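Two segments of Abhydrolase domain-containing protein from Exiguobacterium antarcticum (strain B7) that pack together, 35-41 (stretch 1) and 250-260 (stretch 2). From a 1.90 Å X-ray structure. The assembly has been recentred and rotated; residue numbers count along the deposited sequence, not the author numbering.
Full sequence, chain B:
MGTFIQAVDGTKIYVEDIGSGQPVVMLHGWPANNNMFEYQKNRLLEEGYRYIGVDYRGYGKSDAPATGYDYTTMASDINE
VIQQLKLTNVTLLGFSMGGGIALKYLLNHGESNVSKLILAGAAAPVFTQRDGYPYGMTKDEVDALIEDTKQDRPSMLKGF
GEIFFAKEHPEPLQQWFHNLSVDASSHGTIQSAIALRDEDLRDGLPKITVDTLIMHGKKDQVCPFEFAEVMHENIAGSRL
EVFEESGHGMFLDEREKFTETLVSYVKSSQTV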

# COMPACT_ATOMS: atom_id res chain seq x y z
N ASN B 35 26.65 -5.08 7.65
CA ASN B 35 28.08 -4.85 7.48
C ASN B 35 28.60 -5.21 6.09
O ASN B 35 29.62 -4.71 5.72
CB ASN B 35 28.96 -5.56 8.55
CG ASN B 35 28.81 -4.97 9.93
OD1 ASN B 35 28.76 -3.76 10.09
ND2 ASN B 35 28.74 -5.83 10.95
N MET B 36 27.91 -6.02 5.31
CA MET B 36 28.41 -6.27 3.93
C MET B 36 28.46 -4.97 3.08
O MET B 36 29.07 -4.97 2.05
CB MET B 36 27.57 -7.29 3.18
CG MET B 36 26.20 -6.81 2.86
SD MET B 36 25.14 -8.02 2.06
CE MET B 36 24.70 -7.09 0.62
N PHE B 37 27.78 -3.91 3.52
CA PHE B 37 27.72 -2.66 2.75
C PHE B 37 28.82 -1.67 3.17
O PHE B 37 28.79 -0.49 2.74
CB PHE B 37 26.35 -1.98 2.95
CG PHE B 37 25.20 -2.73 2.36
CD1 PHE B 37 25.15 -2.98 0.99
CD2 PHE B 37 24.16 -3.19 3.16
CE1 PHE B 37 24.07 -3.66 0.43
CE2 PHE B 37 23.09 -3.88 2.63
CZ PHE B 37 23.03 -4.10 1.23
N GLU B 38 29.77 -2.10 3.99
CA GLU B 38 30.70 -1.13 4.58
C GLU B 38 31.40 -0.18 3.58
O GLU B 38 31.50 1.00 3.87
CB GLU B 38 31.72 -1.81 5.51
CG GLU B 38 33.07 -2.22 4.93
CD GLU B 38 34.01 -2.80 6.00
OE1 GLU B 38 33.50 -3.33 7.04
OE2 GLU B 38 35.24 -2.69 5.85
N TYR B 39 31.88 -0.73 2.44
CA TYR B 39 32.57 0.05 1.39
C TYR B 39 31.67 1.15 0.76
O TYR B 39 32.16 2.22 0.41
CB TYR B 39 33.22 -0.88 0.32
CG TYR B 39 34.25 -1.75 0.96
CD1 TYR B 39 35.47 -1.21 1.34
CD2 TYR B 39 33.94 -3.06 1.39
CE1 TYR B 39 36.39 -1.95 2.07
CE2 TYR B 39 34.86 -3.80 2.11
CZ TYR B 39 36.09 -3.23 2.44
OH TYR B 39 37.04 -3.95 3.17
N GLN B 40 30.38 0.87 0.65
CA GLN B 40 29.38 1.82 0.21
C GLN B 40 29.05 2.81 1.30
O GLN B 40 28.99 3.99 1.07
CB GLN B 40 28.10 1.12 -0.25
CG GLN B 40 28.28 0.40 -1.58
CD GLN B 40 29.16 -0.82 -1.45
OE1 GLN B 40 28.88 -1.69 -0.65
NE2 GLN B 40 30.18 -0.92 -2.26
N LYS B 41 28.87 2.31 2.51
CA LYS B 41 28.52 3.17 3.65
C LYS B 41 29.57 4.26 3.83
O LYS B 41 29.19 5.41 4.16
CB LYS B 41 28.38 2.32 4.93
CG LYS B 41 28.37 3.09 6.24
CD LYS B 41 28.59 2.15 7.42
CE LYS B 41 30.03 1.67 7.49
NZ LYS B 41 30.29 0.73 8.62
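Stretch 2 (250-260) MFLDEREKFTE

Residues far apart in sequence become neighbours through side-chain packing, helped here by a side-chain amide that reaches backbone. Residues 250-260 of this chain illustrate it, resting on the 3-10 turn and first helical turn of residues 35-41, at least 211 positions away, and burying 408 Å² in all.

The second stretch opens as a short helix, 250-253, whose first residue, Met 250, makes no contact. Phe 251 points its CA-to-CB bond toward the partner and, with chi1 near 60° (p), lays its ring by Met 36: CD1 of Phe 251 lies 3.6 Å from O of Met 36, and CE2 of Phe 251 lies 4.1 Å from CE of Met 36. SD of Met 36 is 5.3 Å from the ring centroid, an oblique sulfur-aromatic contact. O of Phe 251 accepts a weak hydrogen bond from NE2 of Gln 40 at 3.5 Å. Leu 252 starts sideways, but its end comes nearer, bringing CD2 to 3.8 Å from CD2 of Tyr 39. Asp 253 is out of reach.

At Glu 254 the chain leaves helical geometry, with phi/psi of -134/56°, and the same residue occupies the N-cap position of the next helix. That helix runs obliquely to helix 38-41 but in the same general sense, with CA of Arg 255 7.5 Å from CA of Tyr 39 and CA of Thr 259 5.3 Å from CA of Gln 40. CD of Arg 255 packs 3.6 Å from CB of Tyr 39, while its guanidinium group turns to a salt bridge with Glu 256, NH2 to OE1 at 2.7 Å. Glu 256 and Lys 257 make no contact across the seam. One turn on, Phe 258 and Thr 259 both point toward stretch 1 and meet the Gln 40 amide again. NE2 of Gln 40 sits at the edge of the Phe 258 ring, 3.6 Å from its CD2, and a tight 2.9 Å from CG2 of Thr 259, so one amide spans both helices.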

# COMPACT_ATOMS: atom_id res chain seq x y z
N MET B 250 28.69 -7.71 -6.54
CA MET B 250 29.27 -6.54 -7.22
C MET B 250 29.89 -5.53 -6.29
O MET B 250 30.75 -4.74 -6.70
CB MET B 250 28.32 -5.86 -8.16
CG MET B 250 26.95 -5.49 -7.67
SD MET B 250 25.73 -5.60 -9.05
CE MET B 250 24.52 -6.29 -7.95
N PHE B 251 29.41 -5.51 -5.06
CA PHE B 251 29.88 -4.52 -4.09
C PHE B 251 31.37 -4.68 -3.76
O PHE B 251 31.97 -3.73 -3.24
CB PHE B 251 28.99 -4.54 -2.86
CG PHE B 251 28.96 -5.86 -2.17
CD1 PHE B 251 29.91 -6.18 -1.22
CD2 PHE B 251 27.94 -6.76 -2.44
CE1 PHE B 251 29.91 -7.42 -0.56
CE2 PHE B 251 27.93 -7.99 -1.80
CZ PHE B 251 28.89 -8.30 -0.84
N LEU B 252 31.97 -5.84 -4.08
CA LEU B 252 33.40 -6.04 -4.12
C LEU B 252 34.00 -6.32 -5.51
O LEU B 252 35.14 -5.92 -5.77
CB LEU B 252 33.76 -7.22 -3.23
CG LEU B 252 33.38 -7.22 -1.76
CD1 LEU B 252 33.94 -8.50 -1.15
CD2 LEU B 252 33.90 -5.99 -1.04
N ASP B 253 33.31 -7.05 -6.39
CA ASP B 253 33.83 -7.33 -7.73
C ASP B 253 34.10 -6.01 -8.51
O ASP B 253 35.14 -5.92 -9.19
CB ASP B 253 32.86 -8.22 -8.57
CG ASP B 253 32.93 -9.72 -8.25
OD1 ASP B 253 33.94 -10.23 -7.73
OD2 ASP B 253 31.97 -10.43 -8.59
N GLU B 254 33.20 -5.02 -8.39
CA GLU B 254 33.32 -3.68 -9.02
C GLU B 254 32.98 -2.62 -7.98
O GLU B 254 32.12 -1.78 -8.16
CB GLU B 254 32.42 -3.51 -10.28
CG GLU B 254 32.94 -4.27 -11.54
CD GLU B 254 32.02 -4.20 -12.80
OE1 GLU B 254 31.25 -5.19 -13.08
OE2 GLU B 254 32.06 -3.17 -13.51
N ARG B 255 33.71 -2.70 -6.89
CA ARG B 255 33.49 -1.84 -5.77
C ARG B 255 33.27 -0.38 -6.12
O ARG B 255 32.27 0.22 -5.72
CB ARG B 255 34.65 -1.95 -4.77
CG ARG B 255 34.22 -1.31 -3.44
CD ARG B 255 35.21 -0.48 -2.66
NE ARG B 255 36.02 0.43 -3.48
CZ ARG B 255 37.20 0.10 -3.95
NH1 ARG B 255 37.68 -1.12 -3.72
NH2 ARG B 255 37.88 0.95 -4.70
N GLU B 256 34.24 0.21 -6.81
CA GLU B 256 34.19 1.62 -7.18
C GLU B 256 33.00 1.99 -8.05
O GLU B 256 32.27 2.99 -7.75
CB GLU B 256 35.50 2.02 -7.85
CG GLU B 256 35.82 3.49 -7.72
CD GLU B 256 36.56 3.82 -6.43
OE1 GLU B 256 36.37 3.09 -5.42
OE2 GLU B 256 37.33 4.81 -6.42
N LYS B 257 32.74 1.18 -9.08
CA LYS B 257 31.59 1.44 -9.96
C LYS B 257 30.25 1.28 -9.20
O LYS B 257 29.31 2.11 -9.29
CB LYS B 257 31.64 0.54 -11.18
CG LYS B 257 30.61 0.93 -12.23
CD LYS B 257 30.55 -0.12 -13.33
CE LYS B 257 29.29 0.01 -14.13
NZ LYS B 257 29.21 -1.02 -15.20
N PHE B 258 30.17 0.22 -8.41
CA PHE B 258 28.95 -0.01 -7.63
C PHE B 258 28.70 1.18 -6.71
O PHE B 258 27.61 1.74 -6.73
CB PHE B 258 29.05 -1.33 -6.85
CG PHE B 258 27.78 -1.68 -6.12
CD1 PHE B 258 26.75 -2.33 -6.75
CD2 PHE B 258 27.61 -1.33 -4.81
CE1 PHE B 258 25.57 -2.63 -6.10
CE2 PHE B 258 26.44 -1.65 -4.15
CZ PHE B 258 25.42 -2.30 -4.80
N THR B 259 29.71 1.56 -5.91
CA THR B 259 29.59 2.69 -4.98
C THR B 259 29.27 4.01 -5.68
O THR B 259 28.38 4.72 -5.29
CB THR B 259 30.82 2.86 -4.02
OG1 THR B 259 32.06 2.87 -4.75
CG2 THR B 259 30.95 1.75 -3.16
N GLU B 260 29.96 4.33 -6.74
CA GLU B 260 29.74 5.64 -7.31
C GLU B 260 28.44 5.72 -8.15
O GLU B 260 27.83 6.74 -8.17
CB GLU B 260 31.02 6.10 -8.02
CG GLU B 260 32.23 6.25 -7.08
CD GLU B 260 32.07 7.33 -5.97
OE1 GLU B 260 32.57 7.09 -4.85
OE2 GLU B 260 31.50 8.41 -6.21